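Local coordinates for protein tricorn protease (Thermoplasma acidophilum, PDB 1K32) that cleaves peptides as a serine protease, probably further degrading proteasome products, with beta propellers thought to gate the passage of substrates, at residues T604-N609 and E637-E642; L570-P575 and T611-S616. All coordinates share one frame; numbering follows the deposited sequence.

Interaction 1. Residues T604-N609 and E637-E642; sequences TEVKNN and EKPEDE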
loop_
_atom_site.group_PDB
_atom_site.type_symbol
_atom_site.label_atom_id
_atom_site.label_comp_id
_atom_site.label_asym_id
_atom_site.label_seq_id
_atom_site.Cartn_x
_atom_site.Cartn_y
_atom_site.Cartn_z
ATOM N N THR A 604 -17.969 7.305 -7.870
ATOM C CA THR A 604 -16.618 7.663 -7.452
ATOM C C THR A 604 -16.078 8.802 -8.310
ATOM O O THR A 604 -16.541 9.019 -9.431
ATOM C CB THR A 604 -15.651 6.453 -7.564
ATOM O OG1 THR A 604 -15.694 5.927 -8.897
ATOM C CG2 THR A 604 -16.047 5.357 -6.592
ATOM N N GLU A 605 -15.095 9.525 -7.779
ATOM C CA GLU A 605 -14.487 10.643 -8.486
ATOM C C GLU A 605 -13.326 10.162 -9.344
ATOM O O GLU A 605 -12.406 9.514 -8.849
ATOM C CB GLU A 605 -13.983 11.682 -7.490
ATOM C CG GLU A 605 -13.649 13.022 -8.108
ATOM C CD GLU A 605 -13.246 14.046 -7.067
ATOM O OE1 GLU A 605 -12.091 13.999 -6.612
ATOM O OE2 GLU A 605 -14.090 14.890 -6.696
ATOM N N VAL A 606 -13.369 10.488 -10.628
ATOM C CA VAL A 606 -12.323 10.081 -11.552
ATOM C C VAL A 606 -11.289 11.178 -11.758
ATOM O O VAL A 606 -10.110 10.894 -11.941
ATOM C CB VAL A 606 -12.912 9.710 -12.931
ATOM C CG1 VAL A 606 -11.804 9.291 -13.880
ATOM C CG2 VAL A 606 -13.931 8.603 -12.775
ATOM N N LYS A 607 -11.737 12.430 -11.728
ATOM C CA LYS A 607 -10.849 13.567 -11.937
ATOM C C LYS A 607 -11.547 14.839 -11.470
ATOM O O LYS A 607 -12.748 14.998 -11.692
ATOM C CB LYS A 607 -10.523 13.683 -13.428
ATOM C CG LYS A 607 -9.309 14.526 -13.754
ATOM C CD LYS A 607 -8.012 13.797 -13.393
ATOM C CE LYS A 607 -7.829 12.522 -14.209
ATOM N NZ LYS A 607 -6.467 11.931 -13.996
ATOM N N ASN A 608 -10.810 15.743 -10.830
ATOM C CA ASN A 608 -11.400 16.997 -10.369
ATOM C C ASN A 608 -10.684 18.209 -10.955
ATOM O O ASN A 608 -9.751 18.064 -11.738
ATOM C CB ASN A 608 -11.394 17.079 -8.835
ATOM C CG ASN A 608 -9.991 17.068 -8.245
ATOM O OD1 ASN A 608 -8.994 17.170 -8.960
ATOM N ND2 ASN A 608 -9.912 16.953 -6.923
ATOM N N ASN A 609 -11.138 19.400 -10.580
ATOM C CA ASN A 609 -10.553 20.645 -11.055
ATOM C C ASN A 609 -10.605 20.786 -12.570
ATOM O O ASN A 609 -9.702 21.364 -13.179
ATOM C CB ASN A 609 -9.107 20.759 -10.562
ATOM C CG ASN A 609 -9.020 20.899 -9.055
ATOM O OD1 ASN A 609 -8.064 20.449 -8.434
ATOM N ND2 ASN A 609 -10.022 21.537 -8.461
ATOM N N GLU A 637 -9.668 4.127 -19.427
ATOM C CA GLU A 637 -9.454 2.922 -18.635
ATOM C C GLU A 637 -8.504 3.139 -17.457
ATOM O O GLU A 637 -8.685 2.551 -16.395
ATOM C CB GLU A 637 -8.925 1.791 -19.526
ATOM N N LYS A 638 -7.490 3.978 -17.632
ATOM C CA LYS A 638 -6.553 4.228 -16.547
ATOM C C LYS A 638 -6.275 5.722 -16.430
ATOM O O LYS A 638 -5.221 6.208 -16.850
ATOM C CB LYS A 638 -5.254 3.447 -16.782
ATOM N N PRO A 639 -7.234 6.471 -15.860
ATOM C CA PRO A 639 -7.138 7.921 -15.665
ATOM C C PRO A 639 -5.911 8.371 -14.886
ATOM O O PRO A 639 -5.655 9.569 -14.768
ATOM C CB PRO A 639 -8.446 8.265 -14.956
ATOM C CG PRO A 639 -8.798 6.993 -14.243
ATOM C CD PRO A 639 -8.490 5.957 -15.288
ATOM N N GLU A 640 -5.150 7.414 -14.360
ATOM C CA GLU A 640 -3.938 7.736 -13.615
ATOM C C GLU A 640 -2.821 8.037 -14.607
ATOM O O GLU A 640 -1.929 8.828 -14.315
ATOM C CB GLU A 640 -3.529 6.570 -12.707
ATOM N N ASP A 641 -2.869 7.398 -15.775
ATOM C CA ASP A 641 -1.861 7.621 -16.811
ATOM C C ASP A 641 -2.244 8.874 -17.589
ATOM O O ASP A 641 -2.631 8.820 -18.757
ATOM C CB ASP A 641 -1.771 6.424 -17.759
ATOM C CG ASP A 641 -1.255 5.171 -17.070
ATOM O OD1 ASP A 641 -0.205 5.243 -16.393
ATOM O OD2 ASP A 641 -1.895 4.109 -17.215
ATOM N N GLU A 642 -2.121 10.001 -16.904
ATOM C CA GLU A 642 -2.455 11.307 -17.429
ATOM C C GLU A 642 -1.201 11.994 -17.960
ATOM O O GLU A 642 -0.154 11.963 -17.318
ATOM C CB GLU A 642 -3.081 12.109 -16.287
ATOM C CG GLU A 642 -3.366 13.561 -16.537
ATOM C CD GLU A 642 -3.982 14.218 -15.314
ATOM O OE1 GLU A 642 -5.177 13.974 -15.040
ATOM O OE2 GLU A 642 -3.267 14.963 -14.614
#
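Lys607 reaches across from strand 603-610 and sets its ammonium group between two acceptors of the 637-642 loop. NZ donates to Glu642 OE1 at 2.6 Å, a hydrogen bond that is also a salt bridge, and to the backbone carbonyl Pro639 O, likewise 2.6 Å away. Both bonds are short. The carbonyl is approached moderately off its axis, with a C=O...donor angle of 147°, whereas OE1 is met from above the carboxylate, 43° out of its plane. Lys607 starts with CG anti to the backbone N (chi1 -162°), then folds at the next two torsions; Glu642, extended beyond CG, comes from the opposite direction, and Lys607 CE also lies close to Glu642 OE1. Phe634 adds a cation-pi contact to the same lysine. OE1 in turn is shared with Lys626, which forms a second salt bridge, so two positive charges probably favour the ionised carboxylate. Glu642 OE2 is also hydrogen-bonded elsewhere in the structure.

The loop itself is held by backbone bonds. Lys638 to Asp641 form a type I turn with Pro639 at its second position, closed by Asp641 N to Lys638 O at 2.8 Å, and an inverse gamma turn centred on Asp641 overlaps its end, with a weak bond from Glu642 N to Glu640 O. Beside the polar group, Val606 CG1 rests on Pro639 CB at 3.7 Å, the two side chains crossing at about a right angle.

A classic beta bulge sets Val606 and Lys607 opposite the single residue Leu593 of strand 591-597. The arrangement is a surface tie between neighbouring blades of a beta propeller, joining the outermost strand of one four-stranded blade to the loop that leads into the outermost strand of the next.

Interaction 2. Residues L570-P575 and T611-S616; sequences LIYSVP and TDLRLS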
loop_
_atom_site.group_PDB
_atom_site.type_symbol
_atom_site.label_atom_id
_atom_site.label_comp_id
_atom_site.label_asym_id
_atom_site.label_seq_id
_atom_site.Cartn_x
_atom_site.Cartn_y
_atom_site.Cartn_z
ATOM N N LEU A 570 -20.147 7.677 -17.026
ATOM C CA LEU A 570 -19.348 8.803 -16.569
ATOM C C LEU A 570 -20.260 10.002 -16.586
ATOM O O LEU A 570 -21.134 10.105 -17.446
ATOM C CB LEU A 570 -18.146 9.045 -17.489
ATOM C CG LEU A 570 -16.897 8.174 -17.296
ATOM C CD1 LEU A 570 -16.112 8.643 -16.085
ATOM C CD2 LEU A 570 -17.298 6.729 -17.122
ATOM N N ILE A 571 -20.069 10.902 -15.630
ATOM C CA ILE A 571 -20.896 12.096 -15.545
ATOM C C ILE A 571 -20.074 13.319 -15.165
ATOM O O ILE A 571 -19.315 13.292 -14.199
ATOM C CB ILE A 571 -21.999 11.927 -14.486
ATOM C CG1 ILE A 571 -22.867 10.713 -14.825
ATOM C CG2 ILE A 571 -22.823 13.209 -14.403
ATOM C CD1 ILE A 571 -23.817 10.297 -13.722
ATOM N N TYR A 572 -20.228 14.391 -15.932
ATOM C CA TYR A 572 -19.523 15.628 -15.646
ATOM C C TYR A 572 -20.421 16.381 -14.675
ATOM O O TYR A 572 -21.552 16.724 -15.007
ATOM C CB TYR A 572 -19.324 16.456 -16.914
ATOM C CG TYR A 572 -18.342 17.594 -16.737
ATOM C CD1 TYR A 572 -17.006 17.443 -17.096
ATOM C CD2 TYR A 572 -18.744 18.815 -16.195
ATOM C CE1 TYR A 572 -16.086 18.470 -16.926
ATOM C CE2 TYR A 572 -17.830 19.861 -16.020
ATOM C CZ TYR A 572 -16.494 19.678 -16.391
ATOM O OH TYR A 572 -15.569 20.697 -16.233
ATOM N N SER A 573 -19.909 16.630 -13.475
ATOM C CA SER A 573 -20.654 17.318 -12.427
ATOM C C SER A 573 -20.026 18.670 -12.084
ATOM O O SER A 573 -18.807 18.811 -12.114
ATOM C CB SER A 573 -20.678 16.442 -11.165
ATOM O OG SER A 573 -21.241 17.122 -10.056
ATOM N N VAL A 574 -20.863 19.650 -11.758
ATOM C CA VAL A 574 -20.378 20.976 -11.377
ATOM C C VAL A 574 -20.905 21.358 -10.007
ATOM O O VAL A 574 -22.072 21.697 -9.859
ATOM C CB VAL A 574 -20.826 22.092 -12.343
ATOM C CG1 VAL A 574 -20.398 23.460 -11.787
ATOM C CG2 VAL A 574 -20.231 21.883 -13.708
ATOM N N PRO A 575 -20.040 21.338 -8.985
ATOM C CA PRO A 575 -20.495 21.702 -7.637
ATOM C C PRO A 575 -21.084 23.112 -7.598
ATOM O O PRO A 575 -20.608 24.016 -8.296
ATOM C CB PRO A 575 -19.218 21.605 -6.801
ATOM C CG PRO A 575 -18.411 20.553 -7.527
ATOM C CD PRO A 575 -18.616 20.962 -8.979
ATOM N N THR A 611 -12.437 22.000 -16.287
ATOM C CA THR A 611 -13.115 23.182 -16.798
ATOM C C THR A 611 -13.680 22.874 -18.173
ATOM O O THR A 611 -14.466 23.643 -18.717
ATOM C CB THR A 611 -12.150 24.381 -16.913
ATOM O OG1 THR A 611 -11.069 24.037 -17.785
ATOM C CG2 THR A 611 -11.587 24.744 -15.554
ATOM N N ASP A 612 -13.281 21.734 -18.728
ATOM C CA ASP A 612 -13.736 21.327 -20.051
ATOM C C ASP A 612 -13.342 19.865 -20.272
ATOM O O ASP A 612 -12.335 19.399 -19.727
ATOM C CB ASP A 612 -13.080 22.226 -21.111
ATOM C CG ASP A 612 -13.771 22.151 -22.469
ATOM O OD1 ASP A 612 -13.238 22.744 -23.435
ATOM O OD2 ASP A 612 -14.839 21.512 -22.582
ATOM N N LEU A 613 -14.138 19.137 -21.052
ATOM C CA LEU A 613 -13.851 17.729 -21.332
ATOM C C LEU A 613 -14.241 17.315 -22.745
ATOM O O LEU A 613 -15.331 17.636 -23.219
ATOM C CB LEU A 613 -14.579 16.823 -20.337
ATOM C CG LEU A 613 -14.275 15.315 -20.440
ATOM C CD1 LEU A 613 -14.516 14.647 -19.091
ATOM C CD2 LEU A 613 -15.126 14.669 -21.531
ATOM N N ARG A 614 -13.344 16.586 -23.401
ATOM C CA ARG A 614 -13.564 16.088 -24.758
ATOM C C ARG A 614 -13.360 14.577 -24.747
ATOM O O ARG A 614 -12.411 14.083 -24.145
ATOM C CB ARG A 614 -12.568 16.715 -25.738
ATOM C CG ARG A 614 -12.798 18.176 -26.058
ATOM C CD ARG A 614 -14.146 18.387 -26.716
ATOM N NE ARG A 614 -14.108 19.505 -27.648
ATOM C CZ ARG A 614 -13.844 20.761 -27.306
ATOM N NH1 ARG A 614 -13.830 21.708 -28.237
ATOM N NH2 ARG A 614 -13.603 21.076 -26.039
ATOM N N LEU A 615 -14.235 13.843 -25.419
ATOM C CA LEU A 615 -14.110 12.393 -25.445
ATOM C C LEU A 615 -13.862 11.915 -26.873
ATOM O O LEU A 615 -14.477 12.411 -27.811
ATOM C CB LEU A 615 -15.387 11.752 -24.907
ATOM C CG LEU A 615 -15.283 10.435 -24.135
ATOM C CD1 LEU A 615 -16.629 9.728 -24.247
ATOM C CD2 LEU A 615 -14.184 9.543 -24.691
ATOM N N SER A 616 -12.968 10.945 -27.032
ATOM C CA SER A 616 -12.663 10.426 -28.360
ATOM C C SER A 616 -13.818 9.623 -28.946
ATOM O O SER A 616 -14.724 9.204 -28.230
ATOM C CB SER A 616 -11.398 9.565 -28.327
ATOM O OG SER A 616 -11.611 8.347 -27.648
#
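Tyr572 lays its ring alongside Leu613, and these two buried residues make up the apolar part of this contact. Ring atoms CD1 and CE1 of Tyr572 lie at an equal 4.1 Å from Leu613 CB, ordinary apolar packing in which the methylene comes in obliquely while the side chains slide past each other in opposite directions. Tyr572 has CG anti to its own N (chi1 -167°), a setting that carries the ring across toward strand 612-615. Met561 touches both residues, and Leu593, Val622 and Val624 continue the apolar surround of Leu613.

The closest approach is at the hydroxyl end of the ring. Tyr572 OH comes within 3.4 Å of Thr611 N, where the angle is too poor for a hydrogen bond, and 3.5 Å of Asp612 N, so the hydroxyl rests against the backbone without being gripped by it. The CB bonds of Thr611 and Asp612 are directed away from the tyrosine strand, and the pair forms a second bulge of the classic type, across from Arg625. With an alanine at Tyr572 the aromatic ring is gone, and the change would probably open a gap beside Leu613 and leave the backbone at Thr611 uncovered on this side.

In contrast to this buried side, polar groups take over on the partly exposed one. Asp612 OD1 meets the edge of the Arg614 guanidinium, in its plane, through a weak hydrogen bond and salt bridge from NH2 at 3.1 Å; OD2 accepts another weak bond, from Leu613 N. Asp302 pairs with Arg614 NH1, and Phe303 offers a cation-pi contact, reaching in from strand 300-305 of another sheet.

An apolar seam of this kind, between the second strand of one blade and the innermost strand of the following blade, is characteristic of the face-to-face stacking of sheets in a beta propeller.

In the fold
From the N terminus the chain passes 570-575, then 604-609, then 611-616, and finally 637-642, so the two contacts cross. Interaction 2 closes its loop once the chain has completed the blade of strands 559-564 to 603-610 and turned into strand 612-615; interaction 1 starts within that loop and closes only in the turn before strand 643-644. Both join the same pair of successive four-stranded blades, interaction 2 between inner strands and interaction 1 toward the outer rim. Their centres are about 11 Å apart, and they meet where Val606 CG2 packs on Leu570 CD1 at 4.0 Å, within the blade of strands 559-564 to 603-610.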